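Local coordinates for protein O-methyltransferase, SAM-dependent (Legionella pneumophila subsp. pneumophila, PDB 3R3H) that is probably an S-adenosylmethionine-dependent O-methyltransferase, transferring a methyl group from the cofactor to an oxygen of its substrate, at residues Pro120-Leu125 with Leu150-Leu155; Gly132-Phe137 with Ala156-Thr161. All blocks are in the same frame, centred on the assembly; numbering follows the deposited sequence.

Contact 1: Pro120-Leu125 with Leu150-Leu155; sequences PALDTL and LNYYEL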
# COMPACT_ATOMS: atom_id res chain seq x y z
N PRO A 120 -9.27 10.83 -25.73
CA PRO A 120 -8.24 11.54 -24.97
C PRO A 120 -8.68 11.84 -23.53
O PRO A 120 -9.68 12.53 -23.31
CB PRO A 120 -8.02 12.81 -25.79
CG PRO A 120 -8.17 12.31 -27.17
CD PRO A 120 -9.41 11.44 -27.07
N ALA A 121 -7.92 11.31 -22.58
CA ALA A 121 -8.20 11.48 -21.15
C ALA A 121 -8.44 12.91 -20.68
O ALA A 121 -9.29 13.17 -19.82
CB ALA A 121 -7.07 10.85 -20.35
N LEU A 122 -7.69 13.86 -21.23
CA LEU A 122 -7.85 15.25 -20.85
C LEU A 122 -9.30 15.72 -21.04
O LEU A 122 -9.91 16.26 -20.12
CB LEU A 122 -6.91 16.13 -21.66
CG LEU A 122 -6.27 17.24 -20.82
CD1 LEU A 122 -4.89 16.78 -20.34
CD2 LEU A 122 -6.16 18.51 -21.65
N ASP A 123 -9.85 15.51 -22.24
CA ASP A 123 -11.22 15.92 -22.55
C ASP A 123 -12.24 15.23 -21.66
O ASP A 123 -13.16 15.87 -21.17
CB ASP A 123 -11.58 15.61 -24.00
CG ASP A 123 -10.66 16.29 -24.99
OD1 ASP A 123 -9.54 15.77 -25.19
OD2 ASP A 123 -11.06 17.34 -25.54
N THR A 124 -12.06 13.93 -21.48
CA THR A 124 -12.97 13.16 -20.66
C THR A 124 -13.00 13.70 -19.22
O THR A 124 -14.05 13.70 -18.58
CB THR A 124 -12.56 11.68 -20.64
OG1 THR A 124 -12.59 11.15 -21.97
CG2 THR A 124 -13.51 10.88 -19.76
N LEU A 125 -11.85 14.15 -18.72
CA LEU A 125 -11.78 14.67 -17.36
C LEU A 125 -12.39 16.07 -17.20
O LEU A 125 -12.99 16.37 -16.16
CB LEU A 125 -10.33 14.69 -16.86
CG LEU A 125 -9.53 13.38 -16.85
CD1 LEU A 125 -8.30 13.57 -15.97
CD2 LEU A 125 -10.37 12.21 -16.35
N LEU A 150 1.12 16.08 -15.58
CA LEU A 150 1.01 17.27 -14.74
C LEU A 150 -0.43 17.77 -14.74
O LEU A 150 -0.98 18.19 -13.71
CB LEU A 150 1.94 18.37 -15.25
CG LEU A 150 3.04 18.82 -14.27
CD1 LEU A 150 2.42 19.37 -12.98
CD2 LEU A 150 3.96 17.63 -13.96
N ASN A 151 -1.04 17.72 -15.92
CA ASN A 151 -2.42 18.14 -16.07
C ASN A 151 -3.33 17.18 -15.33
O ASN A 151 -4.28 17.60 -14.65
CB ASN A 151 -2.76 18.16 -17.55
CG ASN A 151 -1.93 19.16 -18.30
OD1 ASN A 151 -2.12 20.37 -18.16
ND2 ASN A 151 -0.98 18.67 -19.09
N TYR A 152 -3.02 15.89 -15.45
CA TYR A 152 -3.82 14.85 -14.81
C TYR A 152 -3.77 14.97 -13.30
O TYR A 152 -4.80 14.84 -12.62
CB TYR A 152 -3.35 13.46 -15.27
CG TYR A 152 -3.58 13.17 -16.75
CD1 TYR A 152 -4.66 13.75 -17.43
CD2 TYR A 152 -2.71 12.34 -17.46
CE1 TYR A 152 -4.85 13.51 -18.80
CE2 TYR A 152 -2.90 12.09 -18.82
CZ TYR A 152 -3.96 12.69 -19.48
OH TYR A 152 -4.12 12.49 -20.83
N TYR A 153 -2.58 15.24 -12.76
CA TYR A 153 -2.40 15.38 -11.31
C TYR A 153 -3.27 16.51 -10.77
O TYR A 153 -4.00 16.35 -9.80
CB TYR A 153 -0.94 15.66 -10.98
CG TYR A 153 -0.65 15.88 -9.51
CD1 TYR A 153 -1.03 14.93 -8.56
CD2 TYR A 153 0.03 17.01 -9.07
CE1 TYR A 153 -0.71 15.10 -7.21
CE2 TYR A 153 0.36 17.19 -7.73
CZ TYR A 153 -0.01 16.23 -6.80
OH TYR A 153 0.34 16.37 -5.48
N GLU A 154 -3.18 17.66 -11.42
CA GLU A 154 -3.94 18.83 -11.02
C GLU A 154 -5.44 18.60 -11.09
O GLU A 154 -6.17 18.93 -10.16
CB GLU A 154 -3.57 20.02 -11.91
CG GLU A 154 -2.15 20.51 -11.67
CD GLU A 154 -1.94 20.98 -10.24
OE1 GLU A 154 -2.81 21.73 -9.73
OE2 GLU A 154 -0.91 20.61 -9.64
N LEU A 155 -5.88 18.03 -12.21
CA LEU A 155 -7.28 17.70 -12.45
C LEU A 155 -7.78 16.73 -11.38
O LEU A 155 -8.83 16.94 -10.77
CB LEU A 155 -7.40 17.07 -13.83
CG LEU A 155 -8.27 17.67 -14.95
CD1 LEU A 155 -8.55 19.14 -14.71
CD2 LEU A 155 -7.54 17.47 -16.28
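Two neighbouring helices of the methyltransferase fold, 121-132 and 149-159, meet where Ala121, Leu122 and Leu125 pack against Tyr152 and Leu155. They run nearly in the same direction, with local axes 18° apart and 10.8 Å from each other, a spacing bridged by side chains. Tyr152 buries more surface here than any other residue. With CG anti to its own carbonyl carbon (chi1 -66°), the ring is carried toward the helix start at 121-125, and three apolar groups come to it obliquely. CD1 of Leu122 lies 3.6 Å from Tyr152 CE1, and the two side chains cross at about a right angle. Farther out along the ring, CB of Ala121 is 3.7 Å from CZ of Tyr152; nearer its root, CD1 of Leu125 approaches Tyr152 CD1 at 3.9 Å. This is the helix layer of a Rossmann-like alpha/beta fold: each helix follows a strand of the parallel part of the sheet, 114-118 for one and 137-143 for the other, and Leu67 on strand 63-68 touches Ala121, Leu125 and Tyr152 from the sheet. The phenol oxygen is not left to the apolar surroundings, since Tyr152 OH is hydrogen-bonded to Asp145 in the loop ahead of its helix. One turn on, CD2 of Leu155 sits 4.0 Å from CB of Leu125 and continues the apolar seam toward Leu129. At the more open margin, Leu122 uses the same methyl, CD1, to reach CB of Asn151 at 3.8 Å.

Contact 2: Gly132-Phe137 with Ala156-Thr161; sequences GGEHQF and ALKLVT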
# COMPACT_ATOMS: atom_id res chain seq x y z
N GLY A 132 -20.23 16.59 -13.62
CA GLY A 132 -20.43 16.19 -12.23
C GLY A 132 -19.84 16.97 -11.07
O GLY A 132 -20.01 16.56 -9.92
N GLY A 133 -19.17 18.08 -11.35
CA GLY A 133 -18.59 18.86 -10.27
C GLY A 133 -17.22 18.37 -9.83
O GLY A 133 -16.71 17.37 -10.33
N GLU A 134 -16.64 19.05 -8.84
CA GLU A 134 -15.30 18.69 -8.39
C GLU A 134 -15.07 17.48 -7.47
O GLU A 134 -14.32 16.58 -7.83
CB GLU A 134 -14.61 19.94 -7.80
CG GLU A 134 -14.15 20.94 -8.90
CD GLU A 134 -13.15 22.00 -8.42
OE1 GLU A 134 -12.55 21.83 -7.33
OE2 GLU A 134 -12.95 23.01 -9.15
N HIS A 135 -15.68 17.42 -6.30
CA HIS A 135 -15.38 16.28 -5.44
C HIS A 135 -16.31 15.09 -5.65
O HIS A 135 -17.25 14.88 -4.90
CB HIS A 135 -15.31 16.75 -3.99
CG HIS A 135 -14.33 17.87 -3.79
ND1 HIS A 135 -14.09 18.45 -2.56
CD2 HIS A 135 -13.52 18.51 -4.67
CE1 HIS A 135 -13.18 19.41 -2.70
NE2 HIS A 135 -12.82 19.46 -3.97
N GLN A 136 -15.98 14.33 -6.69
CA GLN A 136 -16.74 13.15 -7.14
C GLN A 136 -16.17 11.77 -6.85
O GLN A 136 -16.90 10.84 -6.52
CB GLN A 136 -16.91 13.20 -8.65
CG GLN A 136 -17.94 14.13 -9.19
CD GLN A 136 -17.97 14.04 -10.70
OE1 GLN A 136 -17.05 14.52 -11.38
NE2 GLN A 136 -19.01 13.41 -11.23
N PHE A 137 -14.86 11.64 -7.01
CA PHE A 137 -14.23 10.36 -6.83
C PHE A 137 -13.51 10.14 -5.52
O PHE A 137 -12.73 10.97 -5.06
CB PHE A 137 -13.29 10.12 -8.01
CG PHE A 137 -13.97 10.23 -9.35
CD1 PHE A 137 -14.81 9.21 -9.80
CD2 PHE A 137 -13.83 11.38 -10.12
CE1 PHE A 137 -15.50 9.34 -11.00
CE2 PHE A 137 -14.51 11.53 -11.32
CZ PHE A 137 -15.35 10.50 -11.76
N ALA A 156 -7.01 15.67 -11.14
CA ALA A 156 -7.34 14.66 -10.15
C ALA A 156 -7.52 15.28 -8.77
O ALA A 156 -8.33 14.81 -7.97
CB ALA A 156 -6.25 13.59 -10.10
N LEU A 157 -6.75 16.32 -8.50
CA LEU A 157 -6.83 17.01 -7.22
C LEU A 157 -8.17 17.73 -7.08
O LEU A 157 -8.66 17.94 -5.96
CB LEU A 157 -5.68 18.02 -7.07
CG LEU A 157 -4.28 17.44 -6.88
CD1 LEU A 157 -3.26 18.55 -6.93
CD2 LEU A 157 -4.20 16.69 -5.56
N LYS A 158 -8.76 18.11 -8.20
CA LYS A 158 -10.05 18.78 -8.17
C LYS A 158 -11.16 17.73 -8.14
O LYS A 158 -12.17 17.93 -7.47
CB LYS A 158 -10.20 19.67 -9.41
CG LYS A 158 -8.95 20.47 -9.75
CD LYS A 158 -9.27 21.91 -10.12
CE LYS A 158 -9.63 22.09 -11.59
NZ LYS A 158 -8.46 21.97 -12.50
N LEU A 159 -10.93 16.61 -8.82
CA LEU A 159 -11.90 15.52 -8.92
C LEU A 159 -12.00 14.59 -7.72
O LEU A 159 -12.98 13.85 -7.58
CB LEU A 159 -11.61 14.68 -10.16
CG LEU A 159 -11.98 15.25 -11.53
CD1 LEU A 159 -11.61 14.27 -12.61
CD2 LEU A 159 -13.48 15.55 -11.58
N VAL A 160 -11.01 14.63 -6.84
CA VAL A 160 -11.03 13.73 -5.69
C VAL A 160 -11.79 14.22 -4.45
O VAL A 160 -11.97 15.42 -4.22
CB VAL A 160 -9.59 13.37 -5.27
CG1 VAL A 160 -9.02 14.44 -4.38
CG2 VAL A 160 -9.55 12.01 -4.59
N THR A 161 -12.24 13.25 -3.68
CA THR A 161 -12.97 13.45 -2.43
C THR A 161 -11.94 13.82 -1.36
O THR A 161 -10.77 13.42 -1.45
CB THR A 161 -13.68 12.13 -2.06
OG1 THR A 161 -14.91 12.06 -2.80
CG2 THR A 161 -13.96 12.03 -0.57
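Phe137 lies beside Leu159, the two side chains pointing the same way, while their backbones are joined by one of the two bonds of a parallel bridge between Phe137 and Val160. CB of Phe137 stands 3.8 Å from Leu159 O. CG, anti to the carbonyl carbon of Phe137 (chi1 -55°), lays the ring alongside the leucine: CD2 meets Leu159 CB at 4.0 Å, with that carbon at the ring's edge and in its plane, and CE2 reaches both methyls, CD1 and CD2 of Leu159, at 4.2 Å. CB of Gln136 covers part of one ring face near the rim, and Leu65 of strand 63-68 packs on both Phe137 and Leu159. Leu159 O is gripped by two donors. Phe137 N comes almost straight along the carbonyl, 3.0 Å from Leu159 O with 170° at the hydrogen, whereas Gln136 N, 3.2 Å from Leu159 O, approaches from above the carbonyl plane and is more bent. The second bond of the bridge runs the other way, Thr161 N giving to Phe137 O at 2.7 Å, with a weak additional bond from Thr161 OG1. His135, the centre of an inverse gamma turn, sets one face of its imidazole against Val160 O and its CD2 edge toward Lys158 O. Glu134 crosses Lys158 obliquely, their charged ends apart. Phe137 thus bonds to both neighbours of Val160 at the point in a beta-alpha-beta crossover where the chain, having come back along helix 149-159, re-enters beside the start of strand 137-143 ahead of strand 164-169.

Overall arrangement
Contacts 1 and 2 are two stages of one interaction between the same pair of chain regions: helix 121-132 with the loop after it, and helix 149-159 with the short strand after it. Their centres are about 12 Å apart, and in each region the second segment lies farther along the chain. The character changes along this line, from apolar packing between helices at 120-125 with 150-155 to backbone pairing at 132-137 with 156-161. Leu129, between the two, touches Leu155 of contact 1 and Leu159 of contact 2. Contact 1 lies near the carboxyl ends of the parallel strands, where this fold usually holds its cofactor; contact 2 lies at their amino ends.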